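Local atomic coordinates of glucose-6-phosphate 1-dehydrogenase (Kluyveromyces lactis, PDB entry 7E6I), a protein that catalyses the rate-limiting, NADP-dependent oxidation of glucose 6-phosphate to 6-phosphogluconolactone, which opens the oxidative pentose phosphate pathway. Residues C382-P387 against Q394-D399; E210-V215 against E326-V331; S50-E55 against V84-G89; E7-T12 against P40-I45. All coordinates share one frame; numbering follows the deposited sequence.

Contact 1 of 4, residues C382-P387 against Q394-D399; sequences CNAKTP and QTTELD
Cys382 and Thr396 form a hydrogen-bonded antiparallel pair, with Cys382 N 2.7 Å from Thr396 O and Thr396 N returning the bond to Cys382 O. Ala384 and Gln394 form a second such pair. Gln394 N reaches Ala384 O at 2.9 Å in a nearly straight bond (N-H...O 172°), while Ala384 N to Gln394 O is longer and more bent. Between them Asn383 and Thr395 are a non-hydrogen-bonded pair with side chains side by side, Asn383 OD1 3.6 Å from Thr395 CG2. The Asn383 amide bonds elsewhere, to Asn393 and Pro364.

Apolar contact is one pair, Cys382 SG 4.0 Å from Leu398 CD1.

By van der Waals contact the Gln394 amide packs on Thr386 and Pro387. Its CG sits between backbone N and carbonyl carbon (chi1 50°), and the extended chain crosses both at about a right angle. OE1 lies 3.8 Å from Thr386 CG2, and NE2 is as far from Pro387 CD. An alanine here would probably open a gap beside Thr386 and Pro387 and leave the turn less well packed.

This is an antiparallel beta hairpin, with 393-401 an edge strand of the mixed sheet. It includes Asp399, a probable part of the second NADP site.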
loop_
_atom_site.group_PDB
_atom_site.type_symbol
_atom_site.label_atom_id
_atom_site.label_comp_id
_atom_site.label_asym_id
_atom_site.label_seq_id
_atom_site.Cartn_x
_atom_site.Cartn_y
_atom_site.Cartn_z
ATOM N N CYS A 382 2.227 25.937 -14.147
ATOM C CA CYS A 382 2.168 27.314 -13.674
ATOM C C CYS A 382 2.032 28.265 -14.854
ATOM O O CYS A 382 2.162 27.882 -16.022
ATOM C CB CYS A 382 3.402 27.693 -12.852
ATOM S SG CYS A 382 3.639 26.692 -11.364
ATOM N N ASN A 383 1.783 29.522 -14.520
ATOM C CA ASN A 383 1.562 30.577 -15.489
ATOM C C ASN A 383 2.528 31.708 -15.212
ATOM O O ASN A 383 2.886 31.972 -14.062
ATOM C CB ASN A 383 0.127 31.080 -15.425
ATOM C CG ASN A 383 -0.841 30.080 -15.984
ATOM O OD1 ASN A 383 -0.664 29.615 -17.113
ATOM N ND2 ASN A 383 -1.849 29.705 -15.197
ATOM N N ALA A 384 2.953 32.371 -16.274
ATOM C CA ALA A 384 3.924 33.439 -16.110
ATOM C C ALA A 384 3.896 34.296 -17.355
ATOM O O ALA A 384 3.584 33.817 -18.450
ATOM C CB ALA A 384 5.338 32.898 -15.858
ATOM N N LYS A 385 4.203 35.570 -17.166
ATOM C CA LYS A 385 4.357 36.471 -18.291
ATOM C C LYS A 385 5.519 36.032 -19.181
ATOM O O LYS A 385 6.584 35.637 -18.700
ATOM C CB LYS A 385 4.577 37.893 -17.788
ATOM C CG LYS A 385 4.273 38.956 -18.826
ATOM C CD LYS A 385 4.890 40.288 -18.446
ATOM C CE LYS A 385 6.367 40.335 -18.848
ATOM N NZ LYS A 385 6.534 40.988 -20.164
ATOM N N THR A 386 5.298 36.090 -20.484
ATOM C CA THR A 386 6.389 35.905 -21.431
ATOM C C THR A 386 7.481 36.946 -21.194
ATOM O O THR A 386 7.183 38.148 -21.130
ATOM C CB THR A 386 5.877 36.016 -22.859
ATOM O OG1 THR A 386 4.702 35.207 -23.007
ATOM C CG2 THR A 386 6.950 35.539 -23.827
ATOM N N PRO A 387 8.740 36.533 -21.070
ATOM C CA PRO A 387 9.821 37.495 -20.816
ATOM C C PRO A 387 9.924 38.543 -21.913
ATOM O O PRO A 387 9.754 38.245 -23.098
ATOM C CB PRO A 387 11.077 36.617 -20.779
ATOM C CG PRO A 387 10.582 35.217 -20.580
ATOM C CD PRO A 387 9.221 35.144 -21.167
ATOM N N GLN A 394 2.599 32.468 -20.814
ATOM C CA GLN A 394 3.020 31.145 -21.200
ATOM C C GLN A 394 2.982 30.252 -19.982
ATOM O O GLN A 394 3.243 30.692 -18.856
ATOM C CB GLN A 394 4.392 31.164 -21.826
ATOM C CG GLN A 394 5.434 31.920 -21.005
ATOM C CD GLN A 394 6.804 31.840 -21.660
ATOM O OE1 GLN A 394 6.920 31.896 -22.859
ATOM N NE2 GLN A 394 7.819 31.633 -20.876
ATOM N N THR A 395 2.600 29.010 -20.215
ATOM C CA THR A 395 2.461 28.056 -19.146
ATOM C C THR A 395 3.774 27.319 -18.983
ATOM O O THR A 395 4.424 26.943 -19.958
ATOM C CB THR A 395 1.311 27.103 -19.432
ATOM O OG1 THR A 395 1.768 26.062 -20.286
ATOM C CG2 THR A 395 0.242 27.848 -20.152
ATOM N N THR A 396 4.167 27.154 -17.735
ATOM C CA THR A 396 5.464 26.636 -17.355
ATOM C C THR A 396 5.238 25.390 -16.516
ATOM O O THR A 396 4.392 25.397 -15.617
ATOM C CB THR A 396 6.217 27.690 -16.553
ATOM O OG1 THR A 396 6.471 28.823 -17.395
ATOM C CG2 THR A 396 7.519 27.121 -16.005
ATOM N N GLU A 397 5.966 24.322 -16.829
ATOM C CA GLU A 397 6.002 23.125 -16.000
ATOM C C GLU A 397 7.194 23.209 -15.057
ATOM O O GLU A 397 8.340 23.196 -15.507
ATOM C CB GLU A 397 6.112 21.874 -16.863
ATOM C CG GLU A 397 4.924 20.947 -16.767
ATOM C CD GLU A 397 5.181 19.611 -17.435
ATOM O OE1 GLU A 397 4.657 19.399 -18.555
ATOM O OE2 GLU A 397 5.911 18.780 -16.836
ATOM N N LEU A 398 6.932 23.287 -13.754
ATOM C CA LEU A 398 7.995 23.263 -12.760
ATOM C C LEU A 398 8.280 21.827 -12.345
ATOM O O LEU A 398 7.364 21.088 -11.979
ATOM C CB LEU A 398 7.614 24.104 -11.545
ATOM C CG LEU A 398 7.562 25.616 -11.801
ATOM C CD1 LEU A 398 7.559 26.397 -10.474
ATOM C CD2 LEU A 398 8.709 26.060 -12.720
ATOM N N ASP A 399 9.551 21.443 -12.422
ATOM C CA ASP A 399 10.023 20.096 -12.124
ATOM C C ASP A 399 10.653 20.078 -10.738
ATOM O O ASP A 399 11.673 20.732 -10.510
ATOM C CB ASP A 399 11.078 19.655 -13.133
ATOM C CG ASP A 399 10.559 18.674 -14.132
ATOM O OD1 ASP A 399 9.342 18.731 -14.416
ATOM O OD2 ASP A 399 11.367 17.857 -14.647
#

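Contact 2 of 4, residues E210-V215 against E326-V331; sequences ENIQSV and ERWDGV
The carbonyl O of Glu326 is approached by two donors, Lys209 NZ and a water shared with Glu210. The water donates to Glu210 OE1 at 2.8 Å, but its bond to Glu326 O is weak at 3.3 Å. This bridge is the one polar link between 210-215 and 326-331; no direct hydrogen bond joins them.

The rest of the contact is apolar and buried. Ile212 reaches over with two branches. Its CD1 comes in at the edge of the Trp328 indole, near the ring plane and 3.8 Å from CH2. Its CG2 meets Val331 CG1 at 3.9 Å. Val215 adds CG2, which lies 4.2 Å from Trp328 CZ3 and slightly farther from Val331 CG1. Trp328 CB points away from 210-215. CG is beside the backbone N (chi1 -66°), and chi2 of 117° turns the ring so that CZ3 and CH2 lie beside Ile212 CD1.

The indole is fixed from other sides as well. Arg327 CG lies over one face, toward the rim, and NE1 donates to Thr254 O. The Trp207 ring meets it at about 80°. A type II turn from Trp328 to Val331 closes with Val331 N to Trp328 O at 2.9 Å, and Val331 points toward 210-215. Gly330 suits its third position, where a side chain would strike the preceding carbonyl. On the other segment, Gln213 and Ser214 form a classic beta bulge opposite Gln351.

Between 210-215 and 326-331 the contact is therefore mainly apolar, with the water link as a weak supplement. Polar ties of the loop go to Lys209, Thr254 and Glu256.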
loop_
_atom_site.group_PDB
_atom_site.type_symbol
_atom_site.label_atom_id
_atom_site.label_comp_id
_atom_site.label_asym_id
_atom_site.label_seq_id
_atom_site.Cartn_x
_atom_site.Cartn_y
_atom_site.Cartn_z
ATOM N N GLU A 210 -12.835 25.441 -2.542
ATOM C CA GLU A 210 -12.800 26.767 -3.148
ATOM C C GLU A 210 -11.766 26.855 -4.263
ATOM O O GLU A 210 -11.862 27.747 -5.105
ATOM C CB GLU A 210 -12.526 27.841 -2.078
ATOM C CG GLU A 210 -13.721 28.124 -1.135
ATOM C CD GLU A 210 -13.912 27.048 -0.050
ATOM O OE1 GLU A 210 -12.919 26.401 0.342
ATOM O OE2 GLU A 210 -15.061 26.843 0.409
ATOM N N ASN A 211 -10.787 25.947 -4.305
ATOM C CA ASN A 211 -9.702 26.066 -5.260
ATOM C C ASN A 211 -9.418 24.801 -6.047
ATOM O O ASN A 211 -8.625 24.863 -6.995
ATOM C CB ASN A 211 -8.410 26.502 -4.549
ATOM C CG ASN A 211 -8.516 27.895 -3.945
ATOM O OD1 ASN A 211 -8.350 28.902 -4.637
ATOM N ND2 ASN A 211 -8.791 27.956 -2.653
ATOM N N ILE A 212 -10.018 23.663 -5.697
ATOM C CA ILE A 212 -9.739 22.404 -6.370
ATOM C C ILE A 212 -10.966 21.998 -7.187
ATOM O O ILE A 212 -12.080 21.892 -6.661
ATOM C CB ILE A 212 -9.315 21.314 -5.373
ATOM C CG1 ILE A 212 -7.891 21.605 -4.908
ATOM C CG2 ILE A 212 -9.436 19.893 -6.003
ATOM C CD1 ILE A 212 -7.378 20.666 -3.808
ATOM N N GLN A 213 -10.737 21.794 -8.481
ATOM C CA GLN A 213 -11.735 21.362 -9.460
ATOM C C GLN A 213 -11.883 19.846 -9.508
ATOM O O GLN A 213 -12.970 19.334 -9.801
ATOM C CB GLN A 213 -11.292 21.819 -10.849
ATOM C CG GLN A 213 -12.289 22.535 -11.627
ATOM C CD GLN A 213 -11.699 23.127 -12.881
ATOM O OE1 GLN A 213 -11.599 24.335 -12.989
ATOM N NE2 GLN A 213 -11.316 22.282 -13.842
ATOM N N SER A 214 -10.792 19.123 -9.265
ATOM C CA SER A 214 -10.703 17.716 -9.624
ATOM C C SER A 214 -9.540 17.072 -8.890
ATOM O O SER A 214 -8.414 17.587 -8.926
ATOM C CB SER A 214 -10.521 17.580 -11.131
ATOM O OG SER A 214 -10.128 16.276 -11.469
ATOM N N VAL A 215 -9.812 15.933 -8.262
ATOM C CA VAL A 215 -8.803 15.089 -7.644
ATOM C C VAL A 215 -8.831 13.733 -8.332
ATOM O O VAL A 215 -9.904 13.148 -8.505
ATOM C CB VAL A 215 -9.066 14.934 -6.143
ATOM C CG1 VAL A 215 -8.044 13.994 -5.519
ATOM C CG2 VAL A 215 -9.085 16.311 -5.484
ATOM N N GLU A 326 -16.904 19.978 4.922
ATOM C CA GLU A 326 -16.732 21.380 4.572
ATOM C C GLU A 326 -15.605 21.585 3.560
ATOM O O GLU A 326 -15.712 22.453 2.677
ATOM C CB GLU A 326 -16.474 22.194 5.831
ATOM C CG GLU A 326 -16.330 23.660 5.539
ATOM C CD GLU A 326 -16.659 24.508 6.738
ATOM O OE1 GLU A 326 -15.803 24.601 7.652
ATOM O OE2 GLU A 326 -17.775 25.077 6.757
ATOM N N ARG A 327 -14.516 20.810 3.675
ATOM C CA ARG A 327 -13.380 21.011 2.782
ATOM C C ARG A 327 -13.684 20.520 1.370
ATOM O O ARG A 327 -13.242 21.133 0.392
ATOM C CB ARG A 327 -12.131 20.312 3.336
ATOM C CG ARG A 327 -10.893 20.434 2.432
ATOM C CD ARG A 327 -9.643 19.831 3.076
ATOM N NE ARG A 327 -9.506 20.336 4.431
ATOM C CZ ARG A 327 -8.939 21.499 4.738
ATOM N NH1 ARG A 327 -8.413 22.258 3.775
ATOM N NH2 ARG A 327 -8.896 21.899 6.006
ATOM N N TRP A 328 -14.450 19.433 1.236
ATOM C CA TRP A 328 -14.513 18.701 -0.025
ATOM C C TRP A 328 -15.880 18.691 -0.686
ATOM O O TRP A 328 -16.034 18.095 -1.758
ATOM C CB TRP A 328 -14.045 17.253 0.184
ATOM C CG TRP A 328 -12.585 17.198 0.549
ATOM C CD1 TRP A 328 -12.048 16.740 1.710
ATOM C CD2 TRP A 328 -11.494 17.636 -0.256
ATOM N NE1 TRP A 328 -10.680 16.844 1.676
ATOM C CE2 TRP A 328 -10.312 17.397 0.479
ATOM C CE3 TRP A 328 -11.397 18.196 -1.541
ATOM C CZ2 TRP A 328 -9.045 17.720 -0.011
ATOM C CZ3 TRP A 328 -10.131 18.512 -2.041
ATOM C CH2 TRP A 328 -8.970 18.279 -1.264
ATOM N N ASP A 329 -16.860 19.347 -0.095
ATOM C CA ASP A 329 -18.227 19.231 -0.559
ATOM C C ASP A 329 -18.364 19.629 -2.028
ATOM O O ASP A 329 -18.064 20.763 -2.412
ATOM C CB ASP A 329 -19.109 20.102 0.320
ATOM C CG ASP A 329 -20.536 19.987 -0.043
ATOM O OD1 ASP A 329 -21.018 18.845 -0.177
ATOM O OD2 ASP A 329 -21.164 21.038 -0.218
ATOM N N GLY A 330 -18.829 18.698 -2.850
ATOM C CA GLY A 330 -19.012 18.973 -4.259
ATOM C C GLY A 330 -17.778 18.820 -5.140
ATOM O O GLY A 330 -17.882 19.019 -6.354
ATOM N N VAL A 331 -16.619 18.485 -4.583
ATOM C CA VAL A 331 -15.438 18.249 -5.409
ATOM C C VAL A 331 -15.520 16.834 -5.962
ATOM O O VAL A 331 -15.544 15.866 -5.184
ATOM C CB VAL A 331 -14.138 18.455 -4.616
ATOM C CG1 VAL A 331 -12.934 18.206 -5.501
ATOM C CG2 VAL A 331 -14.085 19.855 -4.033
HETATM O O HOH W 1 -13.354 24.825 2.642
#

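Contact 3 of 4, residues S50-E55 against V84-G89; sequences SKLSNE and VSYHAG
Leu52 lies over one face of the Tyr86 ring, where the segment after strand 43-48 runs back alongside edge strand 84-88, nearly antiparallel, in the Rossmann-type nucleotide-binding domain. Leu52 CG stands 3.7 Å from the ring centroid in a CH-pi contact, displaced toward the rim on the CE1 side. CD1 follows the same side, and CD2 reaches the hydroxyl. The two side chains cross at about a right angle.

At the tip of the phenol, Tyr86 OH donates to Ser50 O at 2.7 Å, from above the carbonyl plane. Ala88 CB sits in plane at the ring edge. Tyr86 CG is anti to the backbone N (chi1 -172°), which directs CG toward 50-55.

Farther along, Asn54 OD1 accepts a bond from Tyr86 N at 3.0 Å, the donor lying above the carboxamide plane.

Outside this shell, Ser53 is the N-cap of helix 54-61: its side chain caps a backbone N just past 50-55, and its own N donates to Asp56 OD1. Leu57 of that helix and Ala48 also touch Tyr86. Leu52 is also near Ser17, a probable NADP-binding residue. Leu52 CG is 3.4 Å from Tyr86 CE1, and Leu52 O is as near Tyr86 CD2.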
loop_
_atom_site.group_PDB
_atom_site.type_symbol
_atom_site.label_atom_id
_atom_site.label_comp_id
_atom_site.label_asym_id
_atom_site.label_seq_id
_atom_site.Cartn_x
_atom_site.Cartn_y
_atom_site.Cartn_z
ATOM N N SER A 50 7.636 -27.141 6.698
ATOM C CA SER A 50 8.655 -27.961 6.055
ATOM C C SER A 50 9.879 -28.095 6.950
ATOM O O SER A 50 10.117 -27.300 7.859
ATOM C CB SER A 50 9.106 -27.366 4.721
ATOM O OG SER A 50 8.070 -27.370 3.761
ATOM N N LYS A 51 10.695 -29.089 6.634
ATOM C CA LYS A 51 11.724 -29.553 7.547
ATOM C C LYS A 51 13.119 -29.160 7.090
ATOM O O LYS A 51 13.988 -30.023 6.954
ATOM C CB LYS A 51 11.628 -31.072 7.677
ATOM C CG LYS A 51 11.751 -31.624 9.075
ATOM C CD LYS A 51 10.727 -32.738 9.287
ATOM C CE LYS A 51 11.003 -33.529 10.562
ATOM N NZ LYS A 51 12.017 -34.618 10.355
ATOM N N LEU A 52 13.360 -27.876 6.861
ATOM C CA LEU A 52 14.645 -27.447 6.329
ATOM C C LEU A 52 15.612 -27.054 7.446
ATOM O O LEU A 52 15.260 -26.966 8.624
ATOM C CB LEU A 52 14.461 -26.306 5.322
ATOM C CG LEU A 52 13.422 -25.195 5.484
ATOM C CD1 LEU A 52 13.884 -23.941 4.756
ATOM C CD2 LEU A 52 12.089 -25.621 4.944
ATOM N N SER A 53 16.862 -26.853 7.056
ATOM C CA SER A 53 17.949 -26.536 7.969
ATOM C C SER A 53 18.266 -25.041 7.944
ATOM O O SER A 53 17.774 -24.289 7.097
ATOM C CB SER A 53 19.188 -27.357 7.601
ATOM O OG SER A 53 19.634 -27.046 6.287
ATOM N N ASN A 54 19.092 -24.607 8.905
ATOM C CA ASN A 54 19.588 -23.237 8.877
ATOM C C ASN A 54 20.245 -22.945 7.541
ATOM O O ASN A 54 20.123 -21.841 7.002
ATOM C CB ASN A 54 20.587 -23.005 10.012
ATOM C CG ASN A 54 19.943 -23.057 11.375
ATOM O OD1 ASN A 54 18.732 -23.199 11.493
ATOM N ND2 ASN A 54 20.754 -22.949 12.419
ATOM N N GLU A 55 20.934 -23.941 6.986
ATOM C CA GLU A 55 21.583 -23.774 5.694
ATOM C C GLU A 55 20.557 -23.566 4.589
ATOM O O GLU A 55 20.740 -22.712 3.711
ATOM C CB GLU A 55 22.461 -24.995 5.400
ATOM C CG GLU A 55 23.946 -24.779 5.671
ATOM C CD GLU A 55 24.463 -23.477 5.068
ATOM O OE1 GLU A 55 24.464 -22.433 5.771
ATOM O OE2 GLU A 55 24.863 -23.500 3.882
ATOM N N VAL A 84 20.386 -15.508 11.116
ATOM C CA VAL A 84 19.145 -16.147 10.706
ATOM C C VAL A 84 19.230 -17.631 11.017
ATOM O O VAL A 84 20.256 -18.274 10.757
ATOM C CB VAL A 84 18.899 -15.919 9.205
ATOM C CG1 VAL A 84 17.868 -16.882 8.687
ATOM C CG2 VAL A 84 18.492 -14.487 8.957
ATOM N N SER A 85 18.153 -18.179 11.574
ATOM C CA SER A 85 18.045 -19.600 11.860
ATOM C C SER A 85 16.631 -20.053 11.523
ATOM O O SER A 85 15.763 -19.235 11.205
ATOM C CB SER A 85 18.394 -19.902 13.318
ATOM O OG SER A 85 17.286 -19.657 14.160
ATOM N N TYR A 86 16.403 -21.375 11.596
ATOM C CA TYR A 86 15.137 -21.987 11.201
ATOM C C TYR A 86 14.631 -22.954 12.263
ATOM O O TYR A 86 15.404 -23.705 12.867
ATOM C CB TYR A 86 15.262 -22.733 9.870
ATOM C CG TYR A 86 13.939 -23.235 9.299
ATOM C CD1 TYR A 86 13.278 -22.525 8.300
ATOM C CD2 TYR A 86 13.361 -24.428 9.745
ATOM C CE1 TYR A 86 12.080 -22.983 7.765
ATOM C CE2 TYR A 86 12.156 -24.892 9.215
ATOM C CZ TYR A 86 11.521 -24.167 8.225
ATOM O OH TYR A 86 10.327 -24.612 7.690
ATOM N N HIS A 87 13.319 -22.934 12.476
ATOM C CA HIS A 87 12.650 -23.920 13.299
ATOM C C HIS A 87 11.438 -24.413 12.534
ATOM O O HIS A 87 10.669 -23.606 12.004
ATOM C CB HIS A 87 12.224 -23.356 14.656
ATOM C CG HIS A 87 11.648 -24.394 15.569
ATOM N ND1 HIS A 87 12.433 -25.253 16.309
ATOM C CD2 HIS A 87 10.365 -24.735 15.832
ATOM C CE1 HIS A 87 11.656 -26.069 16.999
ATOM N NE2 HIS A 87 10.397 -25.779 16.725
ATOM N N ALA A 88 11.273 -25.731 12.472
ATOM C CA ALA A 88 10.151 -26.348 11.780
ATOM C C ALA A 88 9.063 -26.757 12.768
ATOM O O ALA A 88 9.335 -27.094 13.925
ATOM C CB ALA A 88 10.608 -27.570 10.983
ATOM N N GLY A 89 7.826 -26.741 12.292
ATOM C CA GLY A 89 6.710 -27.115 13.119
ATOM C C GLY A 89 5.401 -26.731 12.476
ATOM O O GLY A 89 5.348 -25.888 11.575
#

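Contact 4 of 4, residues E7-T12 against P40-I45; sequences ENTVIT and PTTKII
The carboxamide of Asn8 is the flat side-chain group here, and Thr41 approaches it from one side of its plane, at the oxygen end. Asn8 OD1 lies 3.4 Å from Thr41 CB. Lys111 and Val113 touch the Asn8 side chain from outside the two segments. No aromatic ring takes part.

The contact belongs to the first beta-alpha-beta unit of the Rossmann-type domain, in which strands 10-14 and 43-48 lie side by side and parallel, joined by the crossover through helix 19-34. The Thr41 hydroxyl links the loops that lead into the two strands: Asn8 N donates to Thr41 OG1 at 2.6 Å. Thr41 OG1 stands between its backbone N and carbonyl carbon (chi1 77°), turned to meet that N-H. An alanine in place of Thr41 would probably leave Asn8 N without this acceptor and the loop before strand 43-48 less tied to that before strand 10-14.

Then comes the regular parallel ladder. Lys43 N bonds to Thr9 O at 2.9 Å. Ile11 N reaches Lys43 O, and Ile45 N reaches Ile11 O, both at 2.8 Å. Ile11 is thus gripped through both its N and its O. CA-H...O contacts, such as Val10 CA to Lys43 O, fill in between.

Ile11 and Ile44 lie on one face; Ile11 CD1 also packs at 3.8 Å on Thr42 CG2, just before the strand, while Thr42 OG1 turns to Asn39 O. Val10, Thr12, Lys43 and Ile45 share the other face, where helix 94-110 touches Val10, Lys43 and Ile45. There Val10 CG2 meets Ile45 CD1 at 3.8 Å.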
loop_
_atom_site.group_PDB
_atom_site.type_symbol
_atom_site.label_atom_id
_atom_site.label_comp_id
_atom_site.label_asym_id
_atom_site.label_seq_id
_atom_site.Cartn_x
_atom_site.Cartn_y
_atom_site.Cartn_z
ATOM N N GLU A 7 18.231 -3.870 21.043
ATOM C CA GLU A 7 19.129 -4.973 21.385
ATOM C C GLU A 7 18.347 -6.220 21.779
ATOM O O GLU A 7 17.326 -6.141 22.466
ATOM C CB GLU A 7 20.068 -4.584 22.531
ATOM C CG GLU A 7 20.481 -3.111 22.567
ATOM C CD GLU A 7 19.395 -2.174 23.145
ATOM O OE1 GLU A 7 18.552 -2.640 23.949
ATOM O OE2 GLU A 7 19.385 -0.967 22.789
ATOM N N ASN A 8 18.837 -7.374 21.327
ATOM C CA ASN A 8 18.319 -8.681 21.743
ATOM C C ASN A 8 16.843 -8.859 21.395
ATOM O O ASN A 8 16.126 -9.631 22.038
ATOM C CB ASN A 8 18.558 -8.912 23.238
ATOM C CG ASN A 8 19.976 -8.584 23.646
ATOM O OD1 ASN A 8 20.925 -8.917 22.933
ATOM N ND2 ASN A 8 20.127 -7.894 24.771
ATOM N N THR A 9 16.383 -8.158 20.365
ATOM C CA THR A 9 15.061 -8.403 19.820
ATOM C C THR A 9 15.062 -9.674 18.982
ATOM O O THR A 9 15.984 -9.928 18.199
ATOM C CB THR A 9 14.609 -7.216 18.977
ATOM O OG1 THR A 9 15.740 -6.676 18.282
ATOM C CG2 THR A 9 14.085 -6.156 19.872
ATOM N N VAL A 10 14.031 -10.486 19.159
ATOM C CA VAL A 10 13.861 -11.688 18.358
ATOM C C VAL A 10 12.736 -11.432 17.362
ATOM O O VAL A 10 11.606 -11.094 17.740
ATOM C CB VAL A 10 13.602 -12.928 19.231
ATOM C CG1 VAL A 10 12.701 -12.573 20.391
ATOM C CG2 VAL A 10 13.023 -14.083 18.393
ATOM N N ILE A 11 13.064 -11.556 16.086
ATOM C CA ILE A 11 12.102 -11.444 15.006
ATOM C C ILE A 11 11.849 -12.851 14.489
ATOM O O ILE A 11 12.766 -13.497 13.968
ATOM C CB ILE A 11 12.624 -10.520 13.894
ATOM C CG1 ILE A 11 12.798 -9.095 14.424
ATOM C CG2 ILE A 11 11.707 -10.535 12.698
ATOM C CD1 ILE A 11 13.651 -8.205 13.515
ATOM N N THR A 12 10.617 -13.335 14.633
ATOM C CA THR A 12 10.209 -14.610 14.054
ATOM C C THR A 12 9.354 -14.356 12.819
ATOM O O THR A 12 8.333 -13.669 12.901
ATOM C CB THR A 12 9.435 -15.462 15.059
ATOM O OG1 THR A 12 10.152 -15.532 16.293
ATOM C CG2 THR A 12 9.241 -16.856 14.512
ATOM N N PRO A 40 22.858 -5.704 15.529
ATOM C CA PRO A 40 23.479 -7.020 15.295
ATOM C C PRO A 40 23.137 -8.063 16.342
ATOM O O PRO A 40 23.360 -9.252 16.087
ATOM C CB PRO A 40 24.982 -6.707 15.301
ATOM C CG PRO A 40 25.068 -5.235 15.021
ATOM C CD PRO A 40 23.868 -4.650 15.703
ATOM N N THR A 41 22.605 -7.671 17.501
ATOM C CA THR A 41 22.164 -8.623 18.510
ATOM C C THR A 41 20.751 -9.130 18.274
ATOM O O THR A 41 20.117 -9.628 19.211
ATOM C CB THR A 41 22.254 -7.995 19.899
ATOM O OG1 THR A 41 21.154 -7.102 20.093
ATOM C CG2 THR A 41 23.555 -7.241 20.037
ATOM N N THR A 42 20.247 -9.018 17.052
ATOM C CA THR A 42 18.875 -9.382 16.740
ATOM C C THR A 42 18.833 -10.848 16.352
ATOM O O THR A 42 19.605 -11.283 15.491
ATOM C CB THR A 42 18.341 -8.530 15.584
ATOM O OG1 THR A 42 18.218 -7.162 15.999
ATOM C CG2 THR A 42 16.982 -9.044 15.119
ATOM N N LYS A 43 17.927 -11.611 16.961
ATOM C CA LYS A 43 17.772 -13.015 16.595
ATOM C C LYS A 43 16.649 -13.166 15.569
ATOM O O LYS A 43 15.481 -12.902 15.871
ATOM C CB LYS A 43 17.509 -13.889 17.823
ATOM C CG LYS A 43 17.648 -15.379 17.516
ATOM C CD LYS A 43 18.032 -16.209 18.739
ATOM C CE LYS A 43 18.328 -17.648 18.353
ATOM N NZ LYS A 43 18.250 -17.832 16.871
ATOM N N ILE A 44 17.000 -13.607 14.366
ATOM C CA ILE A 44 16.036 -13.784 13.285
ATOM C C ILE A 44 15.741 -15.269 13.131
ATOM O O ILE A 44 16.643 -16.060 12.829
ATOM C CB ILE A 44 16.553 -13.183 11.972
ATOM C CG1 ILE A 44 17.011 -11.747 12.208
ATOM C CG2 ILE A 44 15.468 -13.188 10.940
ATOM C CD1 ILE A 44 17.411 -11.031 10.956
ATOM N N ILE A 45 14.475 -15.642 13.317
ATOM C CA ILE A 45 14.025 -17.036 13.302
ATOM C C ILE A 45 12.946 -17.203 12.235
ATOM O O ILE A 45 11.898 -16.540 12.296
ATOM C CB ILE A 45 13.468 -17.472 14.662
ATOM C CG1 ILE A 45 14.490 -17.286 15.779
ATOM C CG2 ILE A 45 13.004 -18.901 14.594
ATOM C CD1 ILE A 45 13.898 -17.537 17.147
#

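Contacts 3 and 4 lie in the nucleotide-binding domain and share one parallel sheet. Their centres are 16 Å apart, and they touch: Ser85 N is 2.9 Å from Ile44 O, a probable hydrogen bond between neighbouring strands. Near the probable first NADP site, the Leu52 side chain of contact 3 is about 5 Å from that of Ser17, and Thr12 of contact 4 about 8 Å from that of Ala16. Contacts 1 and 2 both reach the mixed sheet, about 11 Å apart at their nearest atoms. Contact 1 includes Asp399 of the probable second NADP site; in contact 2 the Ser214 side chain is about 7 Å from that of Arg349. Contacts 1 and 3 lie on opposite sides of the chain's centre.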